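Side-chain contacts in endo-beta-1,2-glucanase (Talaromyces funiculosus, PDB 6IMV), which catalyses the hydrolysis of internal linkages in beta-1,2-glucan, acting as an endo-type glycoside hydrolase of fungal origin: residues 416-421 / 426-431; 64-69 / 407-412; 14-19 / 498-503. One frame throughout, in Å; residues are numbered along the deposited sequence.

Contact 1 of 3, residues 416-421 / 426-431; sequences STESTR and GVSALL. With NAG (2-acetamido-2-deoxy-beta-D-glucopyranose), chain C.
Arg421 and Gly426 face each other close to the turn of a beta hairpin, strand 415-421 with strand 427-432, and backbone bonds set the antiparallel register. Arg421 N donates to Gly426 O, and Ser428 N to Ser419 O, both at 2.9 Å. Glu418 N reaches Leu430 O in a more bent bond (138° at the hydrogen). Thr420 and Val427 form the non-hydrogen-bonded pair between the first two bonds. Further along, an inverse gamma turn centred on Ala429 interrupts the second strand.

Nonpolar packing fills in between the bonds. The methyl CG2 of Thr417 meets Val427 CG1 at 3.7 Å, the two side chains crossing nearly at right angles. Glu418 and Leu430 run side by side in the same direction, Glu418 CD lying 3.9 Å from Leu430 CD2. With CG anti to the backbone N (chi1 174°), the glutamate chain also comes near Ser428 OG.

The charged ends find their partners outside the two segments. Glu418 OE1 bonds Ser435 OG and, just beyond Leu431, Thr432 OG1; OE2 bonds Asn348 ND2. Arg421 forms salt bridges through NH1 to Asp379 and through NH2 to Asp423 in the hairpin's own turn, while the acetyl methyl C8 of an N-acetylglucosamine lies over one guanidinium face, 3.8 Å from NH1. Thr432 and Asn348 line the glucose-binding pocket; the buried carboxylate of Glu418, bonded to both, lies in its second shell and probably positions the two side chains, whereas Arg421, flanked by two acids, presents a guanidinium face to a glycan.

Contact 2 of 3, residues 64-69 / 407-412; sequences IDWVTG and GKKMQN
Lys409 NZ is held by two carbonyl oxygens and an indole: it donates to Trp66 O at 2.9 Å and to Val499 O, and it also lies over the face of Trp66, 3.8 Å from the centroid of the five-membered ring, a cation-pi contact. The methylenes before it lie over the six-membered ring. Lys409 CE sits 3.6 Å from the centroid of that ring, 9° off the normal, as a CH-pi contact, and CD reaches CZ2 and CH2 of Trp66 at 3.9 Å. Bends at chi3 (92°) and chi4 (76°) turn the end of the lysine so that it lies across the indole and still points its ammonium at the carbonyl of the same tryptophan. The two carbonyl oxygens and the pi face probably offset the charge of the ammonium.

Lys409 is the third residue of a type II turn from Gly407 to Met410, which leads into the short strand 411-412 of the antiparallel sheet. Trp66 belongs to the connection of the hairpin formed by strands 57-64 and 71-78. That connection is shaped by Asp65, whose OD2 accepts from Val67 N in an Asx turn and from Thr68 N at 2.9 Å.

Beyond the indole, Ile64 crosses Asn412 at about a right angle, its CD1 3.8 Å from Asn412 ND2. The amide of Asn412 is fixed at both ends: OD1 accepts from Tyr414 N, and ND2 bonds Thr417 OG1 on the neighbouring strand.

Contact 3 of 3, residues 14-19 / 498-503; sequences SCRFAH and LVDFTT
Arg16 and Asp500 tie the N- and C-terminal segments together in a side-on, two-nitrogen salt bridge, next to the disulfide from Cys15 to Cys504. Neither 14-19 nor 498-503 is regular helix or strand.

In the ionic pair, Arg16 NE donates to Asp500 OD2 at 2.8 Å, almost straight (175°), and NH2 to OD1 at 3.0 Å. The guanidinium and carboxylate planes are turned 56° apart: OD2 lies near the guanidinium plane, but NE approaches it from above the carboxylate plane. A bend at chi2 (67°) in the arginine brings that NE edge round to the acid.

Further hydrogen bonds fix both groups. Arg16 NH1 donates to Ala405 O and Gln411 OE1, NH2 also reaches Gly407 O, and Asp500 OD1 accepts from Lys409 N. A leucine in place of Arg16 would probably leave the buried Asp500 carboxylate without its counter-charge and the Ala405 and Gly407 carbonyls short of a donor.

The remaining approaches are distant. His19 CE1 stands 4.5 Å from Asp500 OD2, and Cys15 CB, in the disulfide bridge, lies 4.4 Å from Thr503 O.

How the contacts relate
The three contacts lie on the same side of the chain's centre. Contacts 1 and 2 are centred 8 Å apart, contacts 2 and 3 7 Å, and contacts 1 and 3 13 Å, which puts contact 2 between the others. Along the sequence contact 2 closes before contact 1 opens, and contact 3, joining the two ends of the chain, encloses both. Contacts 1 and 2 share the antiparallel sheet, where strand 411-412 neighbours strand 415-421. Contacts 2 and 3 are linked by Thr503 OG1 bonding Thr68 O, and Phe501 packs on both Lys409 and Thr417. The paired termini thus pack against the sheet and its loops through contact 2, while hairpin 415-421/427-432 leads to Thr432 of the glucose-binding pocket.

Contact 1 of 3, residues 416-421 / 426-431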
loop_
_atom_site.group_PDB
_atom_site.type_symbol
_atom_site.label_atom_id
_atom_site.label_comp_id
_atom_site.label_asym_id
_atom_site.label_seq_id
_atom_site.Cartn_x
_atom_site.Cartn_y
_atom_site.Cartn_z
ATOM N N SER A 416 -4.821 -3.326 14.702
ATOM C CA SER A 416 -5.924 -2.413 14.368
ATOM C C SER A 416 -6.998 -3.139 13.546
ATOM O O SER A 416 -6.717 -4.100 12.797
ATOM C CB SER A 416 -5.429 -1.180 13.655
ATOM O OG SER A 416 -4.848 -1.494 12.392
ATOM N N THR A 417 -8.237 -2.666 13.711
ATOM C CA THR A 417 -9.390 -3.123 12.952
ATOM C C THR A 417 -9.499 -2.295 11.660
ATOM O O THR A 417 -9.051 -1.133 11.619
ATOM C CB THR A 417 -10.641 -3.031 13.833
ATOM O OG1 THR A 417 -10.386 -3.705 15.066
ATOM C CG2 THR A 417 -11.871 -3.621 13.188
ATOM N N GLU A 418 -10.117 -2.887 10.630
ATOM C CA GLU A 418 -10.203 -2.325 9.262
ATOM C C GLU A 418 -10.692 -0.866 9.281
ATOM O O GLU A 418 -10.027 0.036 8.744
ATOM C CB GLU A 418 -11.119 -3.205 8.403
ATOM C CG GLU A 418 -11.413 -2.648 7.009
ATOM C CD GLU A 418 -10.472 -3.053 5.889
ATOM O OE1 GLU A 418 -9.423 -3.658 6.184
ATOM O OE2 GLU A 418 -10.786 -2.748 4.713
ATOM N N SER A 419 -11.873 -0.633 9.862
ATOM C CA SER A 419 -12.532 0.666 9.754
ATOM C C SER A 419 -13.684 0.779 10.752
ATOM O O SER A 419 -14.180 -0.227 11.233
ATOM C CB SER A 419 -13.031 0.904 8.349
ATOM O OG SER A 419 -14.156 0.093 8.072
ATOM N N THR A 420 -14.084 2.031 11.018
ATOM C CA THR A 420 -15.247 2.380 11.820
ATOM C C THR A 420 -16.024 3.500 11.113
ATOM O O THR A 420 -15.438 4.374 10.480
ATOM C CB THR A 420 -14.847 2.831 13.233
ATOM O OG1 THR A 420 -16.033 3.145 13.963
ATOM C CG2 THR A 420 -13.922 4.031 13.258
ATOM N N ARG A 421 -17.349 3.481 11.262
ATOM C CA ARG A 421 -18.142 4.650 10.960
ATOM C C ARG A 421 -17.645 5.805 11.838
ATOM O O ARG A 421 -17.299 5.600 13.022
ATOM C CB ARG A 421 -19.626 4.367 11.204
ATOM C CG ARG A 421 -20.278 3.519 10.120
ATOM C CD ARG A 421 -21.774 3.358 10.317
ATOM N NE ARG A 421 -22.449 4.654 10.278
ATOM C CZ ARG A 421 -22.897 5.263 9.181
ATOM N NH1 ARG A 421 -22.717 4.724 7.986
ATOM N NH2 ARG A 421 -23.519 6.421 9.289
ATOM N N GLY A 426 -21.070 1.545 13.750
ATOM C CA GLY A 426 -20.694 0.350 13.020
ATOM C C GLY A 426 -19.192 0.261 12.805
ATOM O O GLY A 426 -18.500 1.273 12.790
ATOM N N VAL A 427 -18.714 -0.970 12.614
ATOM C CA VAL A 427 -17.312 -1.274 12.428
ATOM C C VAL A 427 -17.199 -2.364 11.355
ATOM O O VAL A 427 -18.086 -3.218 11.231
ATOM C CB VAL A 427 -16.690 -1.699 13.776
ATOM C CG1 VAL A 427 -15.388 -2.444 13.609
ATOM C CG2 VAL A 427 -16.494 -0.518 14.709
ATOM N N SER A 428 -16.117 -2.312 10.568
ATOM C CA SER A 428 -15.743 -3.402 9.670
ATOM C C SER A 428 -14.910 -4.407 10.463
ATOM O O SER A 428 -13.740 -4.153 10.738
ATOM C CB SER A 428 -14.983 -2.896 8.468
ATOM O OG SER A 428 -14.748 -3.948 7.545
ATOM N N ALA A 429 -15.529 -5.528 10.848
ATOM C CA ALA A 429 -14.874 -6.531 11.690
ATOM C C ALA A 429 -14.005 -7.409 10.787
ATOM O O ALA A 429 -14.354 -8.546 10.440
ATOM C CB ALA A 429 -15.917 -7.315 12.450
ATOM N N LEU A 430 -12.888 -6.820 10.356
ATOM C CA LEU A 430 -12.106 -7.327 9.267
ATOM C C LEU A 430 -10.649 -6.887 9.454
ATOM O O LEU A 430 -10.382 -5.852 10.080
ATOM C CB LEU A 430 -12.714 -6.765 7.977
ATOM C CG LEU A 430 -12.075 -7.227 6.666
ATOM C CD1 LEU A 430 -12.423 -8.675 6.385
ATOM C CD2 LEU A 430 -12.506 -6.340 5.510
ATOM N N LEU A 431 -9.727 -7.702 8.929
ATOM C CA LEU A 431 -8.315 -7.367 8.811
ATOM C C LEU A 431 -7.910 -7.474 7.337
ATOM O O LEU A 431 -8.234 -8.469 6.709
ATOM C CB LEU A 431 -7.478 -8.352 9.636
ATOM C CG LEU A 431 -8.000 -8.708 11.026
ATOM C CD1 LEU A 431 -7.235 -9.904 11.570
ATOM C CD2 LEU A 431 -7.911 -7.520 11.976
HETATM C C1 NAG C . -26.816 2.856 3.604
HETATM C C2 NAG C . -27.694 3.905 4.281
HETATM C C3 NAG C . -29.186 3.591 4.104
HETATM C C4 NAG C . -29.542 3.173 2.682
HETATM C C5 NAG C . -28.568 2.067 2.251
HETATM C C6 NAG C . -28.868 1.438 0.895
HETATM C C7 NAG C . -26.640 4.706 6.358
HETATM C C8 NAG C . -26.486 4.387 7.814
HETATM N N2 NAG C . -27.409 3.857 5.698
HETATM O O3 NAG C . -29.986 4.721 4.463
HETATM O O4 NAG C . -30.924 2.764 2.675
HETATM O O5 NAG C . -27.244 2.632 2.259
HETATM O O6 NAG C . -28.409 2.296 -0.155
HETATM O O7 NAG C . -26.089 5.663 5.837
#

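Contact 2 of 3, residues 64-69 / 407-412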
loop_
_atom_site.group_PDB
_atom_site.type_symbol
_atom_site.label_atom_id
_atom_site.label_comp_id
_atom_site.label_asym_id
_atom_site.label_seq_id
_atom_site.Cartn_x
_atom_site.Cartn_y
_atom_site.Cartn_z
ATOM N N ILE A 64 -13.120 -11.181 11.363
ATOM C CA ILE A 64 -13.024 -11.568 12.757
ATOM C C ILE A 64 -14.433 -11.503 13.349
ATOM O O ILE A 64 -15.281 -10.716 12.887
ATOM C CB ILE A 64 -12.001 -10.699 13.524
ATOM C CG1 ILE A 64 -12.378 -9.212 13.535
ATOM C CG2 ILE A 64 -10.616 -10.913 12.952
ATOM C CD1 ILE A 64 -11.349 -8.313 14.204
ATOM N N ASP A 65 -14.678 -12.346 14.354
ATOM C CA ASP A 65 -16.001 -12.506 14.938
ATOM C C ASP A 65 -16.439 -11.187 15.588
ATOM O O ASP A 65 -15.688 -10.541 16.322
ATOM C CB ASP A 65 -16.019 -13.667 15.930
ATOM C CG ASP A 65 -17.393 -13.927 16.520
ATOM O OD1 ASP A 65 -18.163 -14.634 15.873
ATOM O OD2 ASP A 65 -17.683 -13.378 17.607
ATOM N N TRP A 66 -17.688 -10.809 15.319
ATOM C CA TRP A 66 -18.274 -9.580 15.801
ATOM C C TRP A 66 -18.080 -9.409 17.314
ATOM O O TRP A 66 -17.774 -8.315 17.771
ATOM C CB TRP A 66 -19.758 -9.509 15.433
ATOM C CG TRP A 66 -20.371 -8.229 15.898
ATOM C CD1 TRP A 66 -21.179 -8.035 16.986
ATOM C CD2 TRP A 66 -20.149 -6.930 15.327
ATOM N NE1 TRP A 66 -21.511 -6.709 17.097
ATOM C CE2 TRP A 66 -20.892 -6.010 16.094
ATOM C CE3 TRP A 66 -19.412 -6.467 14.232
ATOM C CZ2 TRP A 66 -20.922 -4.651 15.792
ATOM C CZ3 TRP A 66 -19.438 -5.123 13.941
ATOM C CH2 TRP A 66 -20.179 -4.230 14.714
ATOM N N VAL A 67 -18.275 -10.489 18.076
ATOM C CA VAL A 67 -18.222 -10.452 19.529
ATOM C C VAL A 67 -16.796 -10.732 20.021
ATOM O O VAL A 67 -16.289 -9.988 20.855
ATOM C CB VAL A 67 -19.241 -11.421 20.158
ATOM C CG1 VAL A 67 -19.064 -11.530 21.674
ATOM C CG2 VAL A 67 -20.671 -11.034 19.797
ATOM N N THR A 68 -16.165 -11.810 19.542
ATOM C CA THR A 68 -14.908 -12.272 20.150
ATOM C C THR A 68 -13.690 -11.532 19.587
ATOM O O THR A 68 -12.682 -11.449 20.267
ATOM C CB THR A 68 -14.701 -13.781 19.990
ATOM O OG1 THR A 68 -14.380 -14.044 18.625
ATOM C CG2 THR A 68 -15.903 -14.586 20.437
ATOM N N GLY A 69 -13.774 -11.071 18.332
ATOM C CA GLY A 69 -12.630 -10.469 17.635
ATOM C C GLY A 69 -11.582 -11.495 17.215
ATOM O O GLY A 69 -10.440 -11.126 16.919
ATOM N N GLY A 407 -11.711 4.025 19.144
ATOM C CA GLY A 407 -13.123 3.697 18.836
ATOM C C GLY A 407 -13.451 2.274 19.255
ATOM O O GLY A 407 -12.576 1.409 19.286
ATOM N N LYS A 408 -14.708 2.025 19.635
ATOM C CA LYS A 408 -15.110 0.688 20.054
ATOM C C LYS A 408 -14.796 -0.309 18.936
ATOM O O LYS A 408 -15.049 -0.030 17.766
ATOM C CB LYS A 408 -16.595 0.647 20.428
ATOM C CG LYS A 408 -16.937 1.423 21.687
ATOM C CD LYS A 408 -16.313 0.819 22.911
ATOM C CE LYS A 408 -16.406 1.722 24.114
ATOM N NZ LYS A 408 -15.523 1.220 25.196
ATOM N N LYS A 409 -14.209 -1.446 19.337
ATOM C CA LYS A 409 -13.864 -2.591 18.484
ATOM C C LYS A 409 -12.731 -2.271 17.500
ATOM O O LYS A 409 -12.521 -3.030 16.585
ATOM C CB LYS A 409 -15.070 -3.082 17.672
ATOM C CG LYS A 409 -16.382 -3.223 18.428
ATOM C CD LYS A 409 -17.523 -3.695 17.536
ATOM C CE LYS A 409 -17.678 -5.198 17.533
ATOM N NZ LYS A 409 -18.332 -5.701 18.770
ATOM N N MET A 410 -11.974 -1.191 17.708
ATOM C CA MET A 410 -11.029 -0.749 16.687
ATOM C C MET A 410 -9.605 -1.255 16.972
ATOM O O MET A 410 -8.700 -1.022 16.165
ATOM C CB MET A 410 -11.070 0.771 16.525
ATOM C CG MET A 410 -12.288 1.227 15.727
ATOM S SD MET A 410 -12.367 0.402 14.094
ATOM C CE MET A 410 -11.015 1.212 13.240
ATOM N N GLN A 411 -9.425 -1.990 18.073
ATOM C CA GLN A 411 -8.266 -2.866 18.250
ATOM C C GLN A 411 -8.744 -4.305 18.454
ATOM O O GLN A 411 -9.850 -4.562 18.974
ATOM C CB GLN A 411 -7.387 -2.456 19.435
ATOM C CG GLN A 411 -6.696 -1.116 19.266
ATOM C CD GLN A 411 -5.816 -0.795 20.451
ATOM O OE1 GLN A 411 -6.294 -0.487 21.552
ATOM N NE2 GLN A 411 -4.508 -0.878 20.234
ATOM N N ASN A 412 -7.878 -5.240 18.046
ATOM C CA ASN A 412 -8.113 -6.666 18.161
ATOM C C ASN A 412 -6.768 -7.356 18.422
ATOM O O ASN A 412 -5.732 -6.699 18.385
ATOM C CB ASN A 412 -8.813 -7.201 16.908
ATOM C CG ASN A 412 -8.035 -6.923 15.644
ATOM O OD1 ASN A 412 -7.046 -7.596 15.360
ATOM N ND2 ASN A 412 -8.477 -5.944 14.874
#

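Contact 3 of 3, residues 14-19 / 498-503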
loop_
_atom_site.group_PDB
_atom_site.type_symbol
_atom_site.label_atom_id
_atom_site.label_comp_id
_atom_site.label_asym_id
_atom_site.label_seq_id
_atom_site.Cartn_x
_atom_site.Cartn_y
_atom_site.Cartn_z
ATOM N N SER A 14 -0.584 -4.541 26.513
ATOM C CA SER A 14 -1.974 -5.022 26.482
ATOM C C SER A 14 -2.506 -4.886 25.054
ATOM O O SER A 14 -2.096 -3.993 24.303
ATOM C CB SER A 14 -2.883 -4.264 27.423
ATOM O OG SER A 14 -2.334 -4.188 28.724
ATOM N N CYS A 15 -3.450 -5.755 24.713
ATOM C CA CYS A 15 -4.107 -5.705 23.427
ATOM C C CYS A 15 -4.735 -4.326 23.185
ATOM O O CYS A 15 -4.653 -3.792 22.079
ATOM C CB CYS A 15 -5.182 -6.774 23.309
ATOM S SG CYS A 15 -5.810 -6.876 21.618
ATOM N N ARG A 16 -5.358 -3.769 24.223
ATOM C CA ARG A 16 -6.111 -2.530 24.129
ATOM C C ARG A 16 -5.234 -1.357 24.589
ATOM O O ARG A 16 -5.674 -0.515 25.339
ATOM C CB ARG A 16 -7.406 -2.672 24.944
ATOM C CG ARG A 16 -8.532 -1.748 24.506
ATOM C CD ARG A 16 -9.065 -2.093 23.126
ATOM N NE ARG A 16 -10.246 -1.303 22.760
ATOM C CZ ARG A 16 -10.270 -0.312 21.877
ATOM N NH1 ARG A 16 -9.147 0.163 21.352
ATOM N NH2 ARG A 16 -11.435 0.192 21.513
ATOM N N PHE A 17 -4.000 -1.279 24.070
ATOM C CA PHE A 17 -3.004 -0.308 24.525
ATOM C C PHE A 17 -3.344 1.119 24.074
ATOM O O PHE A 17 -2.876 2.080 24.697
ATOM C CB PHE A 17 -1.598 -0.686 24.045
ATOM C CG PHE A 17 -1.401 -0.597 22.552
ATOM C CD1 PHE A 17 -1.080 0.614 21.952
ATOM C CD2 PHE A 17 -1.556 -1.713 21.747
ATOM C CE1 PHE A 17 -0.921 0.698 20.580
ATOM C CE2 PHE A 17 -1.375 -1.624 20.375
ATOM C CZ PHE A 17 -1.066 -0.423 19.797
ATOM N N ALA A 18 -4.142 1.274 23.011
ATOM C CA ALA A 18 -4.371 2.597 22.430
ATOM C C ALA A 18 -4.917 3.570 23.482
ATOM O O ALA A 18 -4.474 4.718 23.526
ATOM C CB ALA A 18 -5.281 2.519 21.237
ATOM N N HIS A 19 -5.850 3.117 24.336
ATOM C CA HIS A 19 -6.444 4.027 25.330
ATOM C C HIS A 19 -5.679 4.004 26.665
ATOM O O HIS A 19 -6.073 4.722 27.592
ATOM C CB HIS A 19 -7.958 3.813 25.492
ATOM C CG HIS A 19 -8.404 2.483 26.006
ATOM N ND1 HIS A 19 -9.646 1.969 25.671
ATOM C CD2 HIS A 19 -7.823 1.581 26.826
ATOM C CE1 HIS A 19 -9.819 0.810 26.276
ATOM N NE2 HIS A 19 -8.708 0.541 26.994
ATOM N N LEU A 498 -21.638 0.078 20.954
ATOM C CA LEU A 498 -20.771 -1.004 20.483
ATOM C C LEU A 498 -19.879 -1.447 21.641
ATOM O O LEU A 498 -19.430 -0.619 22.424
ATOM C CB LEU A 498 -19.905 -0.537 19.304
ATOM C CG LEU A 498 -20.635 -0.223 18.003
ATOM C CD1 LEU A 498 -19.640 0.144 16.916
ATOM C CD2 LEU A 498 -21.512 -1.387 17.564
ATOM N N VAL A 499 -19.574 -2.744 21.687
ATOM C CA VAL A 499 -18.789 -3.349 22.761
ATOM C C VAL A 499 -17.473 -3.871 22.169
ATOM O O VAL A 499 -17.482 -4.550 21.149
ATOM C CB VAL A 499 -19.580 -4.478 23.454
ATOM C CG1 VAL A 499 -18.789 -5.101 24.603
ATOM C CG2 VAL A 499 -20.948 -3.999 23.937
ATOM N N ASP A 500 -16.350 -3.568 22.829
ATOM C CA ASP A 500 -15.047 -4.063 22.401
ATOM C C ASP A 500 -15.103 -5.591 22.273
ATOM O O ASP A 500 -15.874 -6.268 22.978
ATOM C CB ASP A 500 -13.941 -3.649 23.374
ATOM C CG ASP A 500 -13.434 -2.230 23.191
ATOM O OD1 ASP A 500 -13.800 -1.584 22.192
ATOM O OD2 ASP A 500 -12.674 -1.788 24.054
ATOM N N PHE A 501 -14.266 -6.120 21.377
ATOM C CA PHE A 501 -14.072 -7.558 21.239
ATOM C C PHE A 501 -13.684 -8.159 22.595
ATOM O O PHE A 501 -12.912 -7.565 23.338
ATOM C CB PHE A 501 -12.999 -7.846 20.189
ATOM C CG PHE A 501 -13.338 -7.377 18.798
ATOM C CD1 PHE A 501 -14.518 -7.772 18.180
ATOM C CD2 PHE A 501 -12.452 -6.585 18.083
ATOM C CE1 PHE A 501 -14.819 -7.359 16.890
ATOM C CE2 PHE A 501 -12.752 -6.182 16.790
ATOM C CZ PHE A 501 -13.933 -6.568 16.195
ATOM N N THR A 502 -14.198 -9.356 22.904
ATOM C CA THR A 502 -14.022 -9.933 24.237
ATOM C C THR A 502 -12.577 -10.399 24.444
ATOM O O THR A 502 -12.168 -10.560 25.579
ATOM C CB THR A 502 -15.027 -11.053 24.520
ATOM O OG1 THR A 502 -14.882 -12.065 23.523
ATOM C CG2 THR A 502 -16.453 -10.550 24.549
ATOM N N THR A 503 -11.804 -10.602 23.364
ATOM C CA THR A 503 -10.377 -10.977 23.484
ATOM C C THR A 503 -9.456 -9.744 23.521
ATOM O O THR A 503 -8.258 -9.900 23.700
ATOM C CB THR A 503 -9.962 -11.935 22.361
ATOM O OG1 THR A 503 -10.218 -11.301 21.104
ATOM C CG2 THR A 503 -10.695 -13.257 22.452
#